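Local coordinates for salt-tolerant glutaminase (Micrococcus luteus, PDB 3AGD) that probably catalyses the hydrolysis of L-glutamine to L-glutamate and ammonium, as a member of the glutaminase family, at the interface of chains A and B. Coordinates in Å, arbitrary orientation; residue numbers count along the deposited sequence, not the author numbering. Chains: chain A/B, Salt-tolerant glutaminase.

Contact 1: the interface of chains A and B. Residues chain A 3, 47, 49, 51; chain B 341, 344-345.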
# COMPACT_ATOMS: atom_id res chain seq x y z
N HIS A 3 20.86 10.57 15.71
CA HIS A 3 20.12 9.91 14.64
C HIS A 3 20.26 10.73 13.37
O HIS A 3 20.05 11.94 13.38
CB HIS A 3 18.65 9.79 15.04
CG HIS A 3 17.92 8.69 14.33
ND1 HIS A 3 17.72 8.69 12.97
CD2 HIS A 3 17.37 7.55 14.80
CE1 HIS A 3 17.07 7.59 12.63
NE2 HIS A 3 16.85 6.88 13.72
N THR A 47 7.87 2.77 15.62
CA THR A 47 8.76 2.44 16.73
C THR A 47 8.45 3.34 17.93
O THR A 47 8.58 2.91 19.08
CB THR A 47 10.24 2.62 16.32
OG1 THR A 47 10.47 3.97 15.91
CG2 THR A 47 10.60 1.68 15.18
N ARG A 49 9.30 6.90 17.60
CA ARG A 49 10.26 7.98 17.47
C ARG A 49 9.63 9.17 16.77
O ARG A 49 8.69 9.02 15.99
CB ARG A 49 11.49 7.51 16.69
CG ARG A 49 12.20 6.33 17.32
CD ARG A 49 12.52 6.59 18.79
NE ARG A 49 12.98 5.38 19.46
CZ ARG A 49 14.21 4.89 19.38
NH1 ARG A 49 15.13 5.52 18.66
NH2 ARG A 49 14.52 3.77 20.01
N HIS A 51 11.20 12.26 14.70
CA HIS A 51 12.32 12.98 14.11
C HIS A 51 11.79 14.27 13.50
O HIS A 51 10.88 14.24 12.67
CB HIS A 51 12.99 12.13 13.02
CG HIS A 51 13.29 10.73 13.44
ND1 HIS A 51 14.03 10.43 14.56
CD2 HIS A 51 12.95 9.54 12.89
CE1 HIS A 51 14.14 9.11 14.68
NE2 HIS A 51 13.49 8.55 13.67
N GLU B 341 15.53 2.64 9.33
CA GLU B 341 15.19 3.62 10.36
C GLU B 341 15.24 2.93 11.72
O GLU B 341 15.78 3.49 12.68
CB GLU B 341 13.78 4.18 10.11
CG GLU B 341 13.35 5.33 11.03
CD GLU B 341 12.99 4.88 12.43
OE1 GLU B 341 12.35 3.82 12.58
OE2 GLU B 341 13.32 5.61 13.40
N LEU B 344 18.76 2.30 12.91
CA LEU B 344 19.39 3.51 13.43
C LEU B 344 18.93 3.78 14.86
O LEU B 344 19.72 4.23 15.69
CB LEU B 344 19.06 4.71 12.53
CG LEU B 344 19.74 4.68 11.16
CD1 LEU B 344 19.20 5.79 10.27
CD2 LEU B 344 21.25 4.82 11.34
N ASP B 345 17.66 3.51 15.14
CA ASP B 345 17.11 3.70 16.48
C ASP B 345 17.88 2.83 17.47
O ASP B 345 18.18 3.26 18.59
CB ASP B 345 15.63 3.32 16.52
CG ASP B 345 14.73 4.31 15.80
OD1 ASP B 345 13.53 4.01 15.64
OD2 ASP B 345 15.22 5.39 15.40
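With CG of B:Asp345 beside its backbone N and turned away from the carbonyl carbon (chi1 -72°), the carboxylate leaves helix 337-348 and points into chain A. A:His3 has its CG opposite the backbone N, which swings the imidazole across to meet it. NE2 of A:His3 donates to OD2 of B:Asp345 at 2.8 Å, reaching the oxygen nearly end-on, but the bond is bent, 123° at the hydrogen, and the ring is turned well out of the carboxylate plane. The other oxygen, OD1, takes the hydroxyl of A:Thr47, OG1, at 3.1 Å.

A:Arg49 covers the same carboxylate from one face. Its chain bends at chi2 and lays the guanidinium over the acid at a moderate tilt, 29° between the planes, with OD1 of B:Asp345 offset toward the rim, so this salt bridge is a stack and not a paired in-plane fork; NH1 of A:Arg49 lies 3.3 Å from OD2 of B:Asp345. One acid is therefore held by a histidine, a hydroxyl and an arginine, and the nearby positive charge would be expected to favour its ionised form.

One turn earlier on the helix, B:Glu341 meets A:His51, which projects from strand 50-54. NE2 of A:His51 donates to OE2 of B:Glu341 at 3.0 Å, almost straight and within the ring plane of A:His51, but tilted out of the B:Glu341 carboxylate plane on its anti side. The two imidazoles also support each other: CE1 of A:His51 sits over the centre of the A:His3 ring, 3.5 Å above it, which should restrict how that ring can tilt.

This is a polar and charged patch of the interface between two copies of this homotetrameric enzyme, likely to help hold them together, with the helix of one copy offering two acids to the N-terminal segment and strand region of the other. B:Leu344 adds an apolar flank, its CB 3.5 Å from CE1 of A:His3.

Contact 2: the interface of chains A and B. Residues chain A 312, 315, 332-333; chain B 312, 315, 332-333.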
# COMPACT_ATOMS: atom_id res chain seq x y z
N LEU A 312 6.68 -8.28 6.04
CA LEU A 312 7.39 -9.26 6.86
C LEU A 312 7.65 -10.50 6.02
O LEU A 312 8.79 -10.96 5.91
CB LEU A 312 6.56 -9.64 8.09
CG LEU A 312 7.21 -10.69 8.99
CD1 LEU A 312 8.53 -10.15 9.53
CD2 LEU A 312 6.26 -11.05 10.13
N THR A 315 10.10 -13.60 6.64
CA THR A 315 10.86 -13.26 7.83
C THR A 315 10.05 -13.60 9.09
O THR A 315 10.57 -13.59 10.20
CB THR A 315 11.28 -11.77 7.82
OG1 THR A 315 12.23 -11.57 6.76
CG2 THR A 315 11.92 -11.36 9.14
N GLN A 332 8.38 -14.70 14.46
CA GLN A 332 8.66 -13.34 14.93
C GLN A 332 7.93 -12.31 14.07
O GLN A 332 7.38 -12.65 13.02
CB GLN A 332 10.17 -13.07 14.85
CG GLN A 332 10.68 -12.96 13.42
CD GLN A 332 12.19 -12.92 13.31
OE1 GLN A 332 12.89 -12.54 14.25
NE2 GLN A 332 12.71 -13.30 12.15
N GLY A 333 7.92 -11.06 14.54
CA GLY A 333 7.29 -9.96 13.81
C GLY A 333 5.79 -9.78 13.97
O GLY A 333 5.14 -10.43 14.78
N LEU B 312 8.21 -4.66 7.67
CA LEU B 312 9.29 -5.26 8.45
C LEU B 312 9.51 -4.45 9.72
O LEU B 312 9.49 -4.99 10.83
CB LEU B 312 10.57 -5.32 7.63
CG LEU B 312 11.82 -5.84 8.34
CD1 LEU B 312 11.58 -7.25 8.89
CD2 LEU B 312 12.99 -5.84 7.37
N THR B 315 11.51 -5.33 13.16
CA THR B 315 11.95 -6.72 13.04
C THR B 315 13.25 -6.79 12.24
O THR B 315 13.92 -7.82 12.21
CB THR B 315 10.85 -7.60 12.39
OG1 THR B 315 9.74 -7.69 13.29
CG2 THR B 315 11.37 -9.00 12.12
N GLN B 332 18.21 -8.44 9.76
CA GLN B 332 17.57 -9.48 8.95
C GLN B 332 16.46 -8.89 8.09
O GLN B 332 16.11 -7.72 8.23
CB GLN B 332 16.98 -10.56 9.87
CG GLN B 332 15.73 -10.12 10.62
CD GLN B 332 15.28 -11.12 11.69
OE1 GLN B 332 15.51 -12.32 11.56
NE2 GLN B 332 14.64 -10.62 12.74
N GLY B 333 15.91 -9.71 7.20
CA GLY B 333 14.81 -9.29 6.34
C GLY B 333 15.14 -8.43 5.13
O GLY B 333 16.29 -8.29 4.74
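Side-chain NE2 of A:Gln332 is gripped by two carbonyl oxygens, one from each chain. Across the interface it donates to OE1 of B:Gln332 at 3.0 Å; within its own chain it donates to the backbone O of A:Thr315 at 2.9 Å. The twin does the same in reverse, NE2 of B:Gln332 reaching OE1 of A:Gln332 at 3.0 Å, which closes a reciprocal pair of amide bonds between the two copies. This is the symmetric part of the homodimeric contact, where equivalent residues of both copies meet around the two-fold axis.

The pair is far from a flat amide dimer. The two amide planes stand 84° apart, and each donor approaches the opposite oxygen from above its carbonyl plane, off the lone pairs, with a C=O...N angle near 98°. The bond to A:Thr315 O is much better aimed, lying in both the carbonyl plane and the amide plane, and it probably fixes the rotation of the amide in the orientation its partner meets. CG of A:Gln332 lies between the backbone N and the carbonyl carbon (chi1 70°), and the chain then runs extended to bring the amide to the interface.

A leucine in place of A:Gln332 would probably leave the B:Gln332 amide without its reciprocal partner and A:Thr315 O without this donor.

Beside the amides the two threonines pass antiparallel, with CG2 of A:Thr315 3.8 Å from CG2 of B:Thr315. Leucine methyls flank this small apolar contact, CD1 of A:Leu312 lying 4.0 Å from CG2 of B:Thr315. The threonine hydroxyls turn to the opposite glycines: OG1 of B:Thr315 packs 3.4 Å from CA of A:Gly333.

The centres of contact 1 and contact 2 lie about 17 Å apart in the same two-fold interface, and they share no residue. They are joined through the chain: strand 326-332, whose last residue belongs to contact 2, is followed shortly by the helix starting at 337 that carries the acids of contact 1. Contact 2 pairs the same residues from both copies, whereas contact 1 joins different regions and has a twin with the chains exchanged. The segment from 312 to 345 thus meets its counterpart and the partner's N-terminal region, consistent with one pairing within the homotetramer, although two copies do not show the whole.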